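PDB 5WLH: LbaCas13a H328A (C2c2) from Lachnospiraceae bacterium NK4A179, which probably processes pre-crRNA and, guided by the bound crRNA, recognises and cleaves RNA with a preference for adenine. Local coordinates for residues 622-627 and 905-910; 901-906 and 964-969. All coordinates share one frame; numbering follows the deposited sequence.

Interaction 1: residues 622-627 and 905-910; sequences ELISAM and KWYIVS
Tyr907 and Ile908 of helix 901-911 pack against Ile624 and Met627 of helix 621-632. This is steep helix-helix packing, consistent with a HEPN nuclease domain. The short segments cross at 67°, and their axes come within 10.8 Å. The contact is buried and mainly apolar. Ile624 CG2 is the leading atom of the first helix. It lies 3.8 Å from Ile908 CG1, and Ile908 CD1 is close behind. These two isoleucine side chains cross at about a right angle. The same methyl touches the Tyr907 ring, with Ile624 CG2 4.1 Å from Tyr907 CD2. The first torsion of Tyr907 sets CG opposite the backbone N (chi1 172°), which carries the ring out along helix 621-632 from Ile624 to Met627. The ring meets the backbone there obliquely: Tyr907 CE2 is 4.0 Å from Ile624 O. The polar partner of the Tyr907 hydroxyl is Glu631, one turn on in the same helix, and Phe628 meets the ring edge-to-face. With an alanine here, Glu631 would probably lose its hydroxyl partner and a gap would open beside Ile624 and Phe628. Leu595 and Phe591 of helix 588-602 pack on Ile624 and Met627 respectively. Lys905 forms a salt bridge with Asp605, which lies within the R-X4-H sequence motif of HEPN ribonucleases. At the Met627 end the approach is mostly to the backbone: Met627 O is 3.6 Å from Tyr907 OH, while the nearest side-chain atom, Met627 CB, is 4.4 Å from that oxygen.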
ATOM      1  N   GLU A 622      -8.093  34.957  10.381  1.00 28.69           N
ATOM      2  CA  GLU A 622      -7.063  35.904  10.784  1.00 28.75           C
ATOM      3  C   GLU A 622      -6.222  35.336  11.918  1.00 26.50           C
ATOM      4  O   GLU A 622      -5.002  35.516  11.945  1.00 29.80           O
ATOM      5  CB  GLU A 622      -7.702  37.236  11.189  1.00 30.36           C
ATOM      6  CG  GLU A 622      -8.310  37.994  10.007  1.00 34.57           C
ATOM      7  CD  GLU A 622      -9.642  37.416   9.537  1.00 45.25           C
ATOM      8  OE1 GLU A 622     -10.428  36.928  10.381  1.00 45.07           O
ATOM      9  OE2 GLU A 622      -9.903  37.448   8.318  1.00 54.16           O
ATOM     10  N   LEU A 623      -6.861  34.642  12.861  1.00 28.64           N
ATOM     11  CA  LEU A 623      -6.113  34.045  13.962  1.00 28.74           C
ATOM     12  C   LEU A 623      -5.146  32.979  13.452  1.00 29.46           C
ATOM     13  O   LEU A 623      -3.944  33.029  13.737  1.00 30.10           O
ATOM     14  CB  LEU A 623      -7.081  33.462  14.988  1.00 30.63           C
ATOM     15  CG  LEU A 623      -6.493  32.553  16.076  1.00 29.87           C
ATOM     16  CD1 LEU A 623      -5.418  33.252  16.910  1.00 28.32           C
ATOM     17  CD2 LEU A 623      -7.615  32.008  16.949  1.00 31.76           C
ATOM     18  N   ILE A 624      -5.654  32.019  12.674  1.00 33.12           N
ATOM     19  CA  ILE A 624      -4.807  30.939  12.167  1.00 27.30           C
ATOM     20  C   ILE A 624      -3.673  31.502  11.319  1.00 30.19           C
ATOM     21  O   ILE A 624      -2.513  31.092  11.449  1.00 26.30           O
ATOM     22  CB  ILE A 624      -5.654  29.917  11.379  1.00 24.99           C
ATOM     23  CG1 ILE A 624      -6.813  29.399  12.231  1.00 26.52           C
ATOM     24  CG2 ILE A 624      -4.775  28.748  10.900  1.00 26.83           C
ATOM     25  CD1 ILE A 624      -6.380  28.666  13.496  1.00 29.16           C
ATOM     26  N   SER A 625      -3.986  32.465  10.448  1.00 29.45           N
ATOM     27  CA  SER A 625      -2.968  33.084   9.609  1.00 28.14           C
ATOM     28  C   SER A 625      -1.915  33.798  10.444  1.00 30.36           C
ATOM     29  O   SER A 625      -0.720  33.739  10.131  1.00 29.88           O
ATOM     30  CB  SER A 625      -3.624  34.064   8.633  1.00 32.54           C
ATOM     31  OG  SER A 625      -2.645  34.909   8.056  1.00 38.65           O
ATOM     32  N   ALA A 626      -2.337  34.495  11.501  1.00 31.19           N
ATOM     33  CA  ALA A 626      -1.371  35.170  12.361  1.00 31.41           C
ATOM     34  C   ALA A 626      -0.530  34.171  13.135  1.00 30.97           C
ATOM     35  O   ALA A 626       0.652  34.428  13.403  1.00 30.03           O
ATOM     36  CB  ALA A 626      -2.093  36.118  13.327  1.00 28.41           C
ATOM     37  N   MET A 627      -1.114  33.036  13.511  1.00 27.79           N
ATOM     38  CA  MET A 627      -0.322  32.001  14.168  1.00 27.69           C
ATOM     39  C   MET A 627       0.701  31.409  13.213  1.00 27.96           C
ATOM     40  O   MET A 627       1.848  31.153  13.604  1.00 29.85           O
ATOM     41  CB  MET A 627      -1.229  30.912  14.722  1.00 26.15           C
ATOM     42  CG  MET A 627      -1.958  31.312  15.985  1.00 30.91           C
ATOM     43  SD  MET A 627      -2.986  29.987  16.627  1.00 35.53           S
ATOM     44  CE  MET A 627      -1.795  28.974  17.519  1.00 32.02           C
ATOM     45  N   LYS A 905      -5.661  24.836   6.328  1.00 21.79           N
ATOM     46  CA  LYS A 905      -5.959  23.450   6.674  1.00 23.32           C
ATOM     47  C   LYS A 905      -4.702  22.590   6.664  1.00 21.80           C
ATOM     48  O   LYS A 905      -4.472  21.801   7.590  1.00 20.40           O
ATOM     49  CB  LYS A 905      -6.977  22.855   5.704  1.00 24.10           C
ATOM     50  CG  LYS A 905      -8.350  23.481   5.703  1.00 27.01           C
ATOM     51  CD  LYS A 905      -9.174  22.680   4.690  1.00 33.38           C
ATOM     52  CE  LYS A 905     -10.304  23.478   4.128  1.00 38.45           C
ATOM     53  NZ  LYS A 905     -10.932  22.709   3.026  1.00 36.23           N
ATOM     54  N   TRP A 906      -3.913  22.669   5.587  1.00 23.11           N
ATOM     55  CA  TRP A 906      -2.680  21.881   5.539  1.00 22.22           C
ATOM     56  C   TRP A 906      -1.787  22.219   6.717  1.00 24.33           C
ATOM     57  O   TRP A 906      -1.137  21.344   7.298  1.00 21.88           O
ATOM     58  CB  TRP A 906      -1.923  22.137   4.238  1.00 19.91           C
ATOM     59  CG  TRP A 906      -2.555  21.514   3.070  1.00 23.33           C
ATOM     60  CD1 TRP A 906      -3.352  22.129   2.148  1.00 27.60           C
ATOM     61  CD2 TRP A 906      -2.469  20.141   2.679  1.00 23.92           C
ATOM     62  NE1 TRP A 906      -3.763  21.220   1.200  1.00 29.49           N
ATOM     63  CE2 TRP A 906      -3.230  19.994   1.501  1.00 29.12           C
ATOM     64  CE3 TRP A 906      -1.818  19.023   3.208  1.00 28.91           C
ATOM     65  CZ2 TRP A 906      -3.369  18.772   0.848  1.00 31.63           C
ATOM     66  CZ3 TRP A 906      -1.947  17.811   2.552  1.00 30.98           C
ATOM     67  CH2 TRP A 906      -2.716  17.696   1.385  1.00 32.15           C
ATOM     68  N   TYR A 907      -1.734  23.500   7.066  1.00 23.23           N
ATOM     69  CA  TYR A 907      -0.966  23.942   8.214  1.00 21.06           C
ATOM     70  C   TYR A 907      -1.423  23.260   9.491  1.00 20.63           C
ATOM     71  O   TYR A 907      -0.635  22.580  10.159  1.00 23.02           O
ATOM     72  CB  TYR A 907      -1.090  25.457   8.341  1.00 22.51           C
ATOM     73  CG  TYR A 907      -0.490  26.016   9.600  1.00 25.01           C
ATOM     74  CD1 TYR A 907       0.759  25.594  10.056  1.00 25.51           C
ATOM     75  CD2 TYR A 907      -1.159  27.006  10.317  1.00 25.03           C
ATOM     76  CE1 TYR A 907       1.308  26.129  11.220  1.00 24.31           C
ATOM     77  CE2 TYR A 907      -0.623  27.545  11.464  1.00 26.41           C
ATOM     78  CZ  TYR A 907       0.617  27.117  11.910  1.00 26.68           C
ATOM     79  OH  TYR A 907       1.151  27.668  13.059  1.00 30.14           O
ATOM     80  N   ILE A 908      -2.689  23.457   9.870  1.00 19.38           N
ATOM     81  CA  ILE A 908      -3.143  22.948  11.162  1.00 21.10           C
ATOM     82  C   ILE A 908      -3.103  21.422  11.192  1.00 21.63           C
ATOM     83  O   ILE A 908      -2.692  20.828  12.191  1.00 20.21           O
ATOM     84  CB  ILE A 908      -4.543  23.490  11.493  1.00 22.26           C
ATOM     85  CG1 ILE A 908      -4.469  25.013  11.677  1.00 24.44           C
ATOM     86  CG2 ILE A 908      -5.111  22.820  12.751  1.00 23.45           C
ATOM     87  CD1 ILE A 908      -3.502  25.437  12.824  1.00 29.59           C
ATOM     88  N   VAL A 909      -3.527  20.758  10.113  1.00 18.42           N
ATOM     89  CA  VAL A 909      -3.525  19.295  10.136  1.00 18.77           C
ATOM     90  C   VAL A 909      -2.100  18.768  10.292  1.00 21.45           C
ATOM     91  O   VAL A 909      -1.830  17.940  11.168  1.00 19.58           O
ATOM     92  CB  VAL A 909      -4.223  18.720   8.891  1.00 20.57           C
ATOM     93  CG1 VAL A 909      -3.968  17.209   8.778  1.00 19.62           C
ATOM     94  CG2 VAL A 909      -5.712  18.957   9.000  1.00 21.65           C
ATOM     95  N   SER A 910      -1.163  19.262   9.475  1.00 19.57           N
ATOM     96  CA  SER A 910       0.200  18.735   9.573  1.00 20.85           C
ATOM     97  C   SER A 910       0.848  19.141  10.886  1.00 24.39           C
ATOM     98  O   SER A 910       1.642  18.378  11.452  1.00 19.40           O
ATOM     99  CB  SER A 910       1.056  19.207   8.398  1.00 21.41           C
ATOM    100  OG  SER A 910       1.285  20.605   8.447  1.00 23.95           O
TER

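Interaction 2: residues 901-906 and 964-969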
ATOM      1  N   SER A 901      -7.804  29.660   2.960  1.00 29.08           N
ATOM      2  CA  SER A 901      -8.355  28.676   3.890  1.00 34.21           C
ATOM      3  C   SER A 901      -7.736  27.295   3.686  1.00 30.02           C
ATOM      4  O   SER A 901      -7.498  26.564   4.657  1.00 26.83           O
ATOM      5  CB  SER A 901      -9.872  28.596   3.721  1.00 37.20           C
ATOM      6  OG  SER A 901     -10.505  29.699   4.336  1.00 45.90           O
ATOM      7  N   GLU A 902      -7.461  26.917   2.435  1.00 29.53           N
ATOM      8  CA  GLU A 902      -6.925  25.580   2.181  1.00 29.30           C
ATOM      9  C   GLU A 902      -5.498  25.437   2.702  1.00 26.18           C
ATOM     10  O   GLU A 902      -5.155  24.408   3.295  1.00 25.60           O
ATOM     11  CB  GLU A 902      -6.992  25.248   0.690  1.00 31.57           C
ATOM     12  CG  GLU A 902      -6.462  23.849   0.359  1.00 35.44           C
ATOM     13  CD  GLU A 902      -7.388  22.738   0.815  1.00 39.72           C
ATOM     14  OE1 GLU A 902      -8.576  23.025   1.111  1.00 37.13           O
ATOM     15  OE2 GLU A 902      -6.924  21.573   0.872  1.00 41.99           O
ATOM     16  N   LEU A 903      -4.647  26.449   2.488  1.00 21.21           N
ATOM     17  CA  LEU A 903      -3.313  26.396   3.089  1.00 23.49           C
ATOM     18  C   LEU A 903      -3.406  26.329   4.609  1.00 22.01           C
ATOM     19  O   LEU A 903      -2.645  25.598   5.253  1.00 23.21           O
ATOM     20  CB  LEU A 903      -2.473  27.599   2.655  1.00 25.11           C
ATOM     21  CG  LEU A 903      -1.860  27.485   1.255  1.00 24.88           C
ATOM     22  CD1 LEU A 903      -1.080  28.747   0.896  1.00 28.11           C
ATOM     23  CD2 LEU A 903      -0.964  26.224   1.109  1.00 23.84           C
ATOM     24  N   GLN A 904      -4.353  27.061   5.205  1.00 18.51           N
ATOM     25  CA  GLN A 904      -4.518  26.979   6.654  1.00 18.68           C
ATOM     26  C   GLN A 904      -4.867  25.561   7.112  1.00 22.94           C
ATOM     27  O   GLN A 904      -4.422  25.118   8.179  1.00 23.71           O
ATOM     28  CB  GLN A 904      -5.563  27.992   7.108  1.00 21.28           C
ATOM     29  CG  GLN A 904      -5.060  29.433   6.884  1.00 24.72           C
ATOM     30  CD  GLN A 904      -6.069  30.484   7.342  1.00 27.84           C
ATOM     31  OE1 GLN A 904      -7.058  30.168   7.998  1.00 30.97           O
ATOM     32  NE2 GLN A 904      -5.838  31.728   6.953  1.00 32.12           N
ATOM     33  N   LYS A 905      -5.661  24.836   6.328  1.00 21.79           N
ATOM     34  CA  LYS A 905      -5.959  23.450   6.674  1.00 23.32           C
ATOM     35  C   LYS A 905      -4.702  22.590   6.664  1.00 21.80           C
ATOM     36  O   LYS A 905      -4.472  21.801   7.590  1.00 20.40           O
ATOM     37  CB  LYS A 905      -6.977  22.855   5.704  1.00 24.10           C
ATOM     38  CG  LYS A 905      -8.350  23.481   5.703  1.00 27.01           C
ATOM     39  CD  LYS A 905      -9.174  22.680   4.690  1.00 33.38           C
ATOM     40  CE  LYS A 905     -10.304  23.478   4.128  1.00 38.45           C
ATOM     41  NZ  LYS A 905     -10.932  22.709   3.026  1.00 36.23           N
ATOM     42  N   TRP A 906      -3.913  22.669   5.587  1.00 23.11           N
ATOM     43  CA  TRP A 906      -2.680  21.881   5.539  1.00 22.22           C
ATOM     44  C   TRP A 906      -1.787  22.219   6.717  1.00 24.33           C
ATOM     45  O   TRP A 906      -1.137  21.344   7.298  1.00 21.88           O
ATOM     46  CB  TRP A 906      -1.923  22.137   4.238  1.00 19.91           C
ATOM     47  CG  TRP A 906      -2.555  21.514   3.070  1.00 23.33           C
ATOM     48  CD1 TRP A 906      -3.352  22.129   2.148  1.00 27.60           C
ATOM     49  CD2 TRP A 906      -2.469  20.141   2.679  1.00 23.92           C
ATOM     50  NE1 TRP A 906      -3.763  21.220   1.200  1.00 29.49           N
ATOM     51  CE2 TRP A 906      -3.230  19.994   1.501  1.00 29.12           C
ATOM     52  CE3 TRP A 906      -1.818  19.023   3.208  1.00 28.91           C
ATOM     53  CZ2 TRP A 906      -3.369  18.772   0.848  1.00 31.63           C
ATOM     54  CZ3 TRP A 906      -1.947  17.811   2.552  1.00 30.98           C
ATOM     55  CH2 TRP A 906      -2.716  17.696   1.385  1.00 32.15           C
ATOM     56  N   ASP A 964       3.955  22.112   0.383  1.00 19.89           N
ATOM     57  CA  ASP A 964       5.223  21.532   0.783  1.00 19.07           C
ATOM     58  C   ASP A 964       5.882  22.355   1.876  1.00 25.33           C
ATOM     59  O   ASP A 964       6.249  21.825   2.930  1.00 21.62           O
ATOM     60  CB  ASP A 964       6.126  21.399  -0.439  1.00 21.05           C
ATOM     61  CG  ASP A 964       7.350  20.547  -0.167  1.00 26.00           C
ATOM     62  OD1 ASP A 964       8.255  21.018   0.560  1.00 28.35           O
ATOM     63  OD2 ASP A 964       7.406  19.392  -0.655  1.00 27.64           O
ATOM     64  N   ALA A 965       6.011  23.669   1.652  1.00 22.34           N
ATOM     65  CA  ALA A 965       6.679  24.521   2.627  1.00 25.03           C
ATOM     66  C   ALA A 965       5.935  24.523   3.949  1.00 21.83           C
ATOM     67  O   ALA A 965       6.551  24.560   5.016  1.00 22.80           O
ATOM     68  CB  ALA A 965       6.787  25.943   2.079  1.00 25.61           C
ATOM     69  N   VAL A 966       4.603  24.490   3.899  1.00 21.68           N
ATOM     70  CA  VAL A 966       3.825  24.486   5.131  1.00 22.93           C
ATOM     71  C   VAL A 966       4.059  23.197   5.901  1.00 25.09           C
ATOM     72  O   VAL A 966       4.309  23.214   7.112  1.00 22.75           O
ATOM     73  CB  VAL A 966       2.335  24.675   4.822  1.00 23.70           C
ATOM     74  CG1 VAL A 966       1.537  24.371   6.046  1.00 24.78           C
ATOM     75  CG2 VAL A 966       2.068  26.118   4.344  1.00 23.04           C
ATOM     76  N   ILE A 967       3.938  22.057   5.218  1.00 22.05           N
ATOM     77  CA  ILE A 967       4.144  20.791   5.914  1.00 18.08           C
ATOM     78  C   ILE A 967       5.562  20.710   6.446  1.00 20.15           C
ATOM     79  O   ILE A 967       5.789  20.263   7.573  1.00 20.62           O
ATOM     80  CB  ILE A 967       3.829  19.599   5.000  1.00 17.40           C
ATOM     81  CG1 ILE A 967       2.387  19.659   4.508  1.00 22.31           C
ATOM     82  CG2 ILE A 967       4.049  18.284   5.781  1.00 21.87           C
ATOM     83  CD1 ILE A 967       2.013  18.465   3.629  1.00 23.51           C
ATOM     84  N   ASP A 968       6.538  21.134   5.635  1.00 21.94           N
ATOM     85  CA  ASP A 968       7.934  21.134   6.060  1.00 21.24           C
ATOM     86  C   ASP A 968       8.124  21.975   7.315  1.00 23.78           C
ATOM     87  O   ASP A 968       8.881  21.592   8.223  1.00 23.83           O
ATOM     88  CB  ASP A 968       8.816  21.641   4.921  1.00 25.32           C
ATOM     89  CG  ASP A 968      10.269  21.815   5.338  1.00 30.82           C
ATOM     90  OD1 ASP A 968      11.026  20.830   5.277  1.00 29.46           O
ATOM     91  OD2 ASP A 968      10.644  22.941   5.739  1.00 30.14           O
ATOM     92  N   LEU A 969       7.425  23.113   7.396  1.00 23.35           N
ATOM     93  CA  LEU A 969       7.463  23.917   8.614  1.00 23.37           C
ATOM     94  C   LEU A 969       6.962  23.105   9.798  1.00 22.23           C
ATOM     95  O   LEU A 969       7.584  23.103  10.865  1.00 22.05           O
ATOM     96  CB  LEU A 969       6.648  25.206   8.428  1.00 21.97           C
ATOM     97  CG  LEU A 969       6.418  26.040   9.692  1.00 25.42           C
ATOM     98  CD1 LEU A 969       6.545  27.543   9.417  1.00 26.90           C
ATOM     99  CD2 LEU A 969       5.050  25.731  10.324  1.00 26.60           C
TER
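Val966 of helix 960-974 is the bump that fits between Leu903 and Trp906 of helix 901-911. The motif is a pair of packed helices with roughly the same N-to-C direction. The segments cross at -30°, with axes 9.7 Å apart at closest approach. Leu903 and Trp906 are three residues apart, so they form the two walls of a shallow hollow on one side of their helix. Val966 enters it with its two methyls parted. Val966 CG1 faces the backbone end of the hollow, 4.0 Å from Trp906 C. Val966 CG2 turns to the other wall and lies 4.4 Å from Leu903 CD2. The next residue, Ile967, lies beside the indole. Its outer chain is extended (chi2 -178°), and this carries CD1 out to the six-membered ring. The approach is oblique, and Met921 and Leu922 of helix 915-941 pack on Trp906 and Ile967 respectively. Leu893 of helix 891-898 packs on Val966, and Val897 of the same helix packs on Leu903. At the far side of helix 901-911, Lys905 NZ is salt-bridged to Glu902 OE1 at 3.1 Å, on the syn side of the carboxylate. Ile967 CD1 ends 3.9 Å from Trp906 CE3 and 4.2 Å from Trp906 CZ3.

In the fold
Both contacts use helix 901-911, and their centres are about 7 Å apart. Lys905 and Trp906 belong to both. Along the chain, helix 621-632 comes first. Segment 905-910, on helix 901-911, follows 278 residues after segment 622-627. Helix 960-974 comes last, with segment 964-969 starting 58 residues after segment 901-906. The middle helix therefore has one partner far back in sequence and one closer ahead. The two contacts also touch directly: Val966 packs on the CA of Tyr907, and Gln904 lies against Ile624 and Ser625. Together they join distant parts of the chain in one buried group of packed helices, probably within the HEPN region. Interaction 2 is the nearer to the bound RNA, with nearest atoms about 6 Å apart.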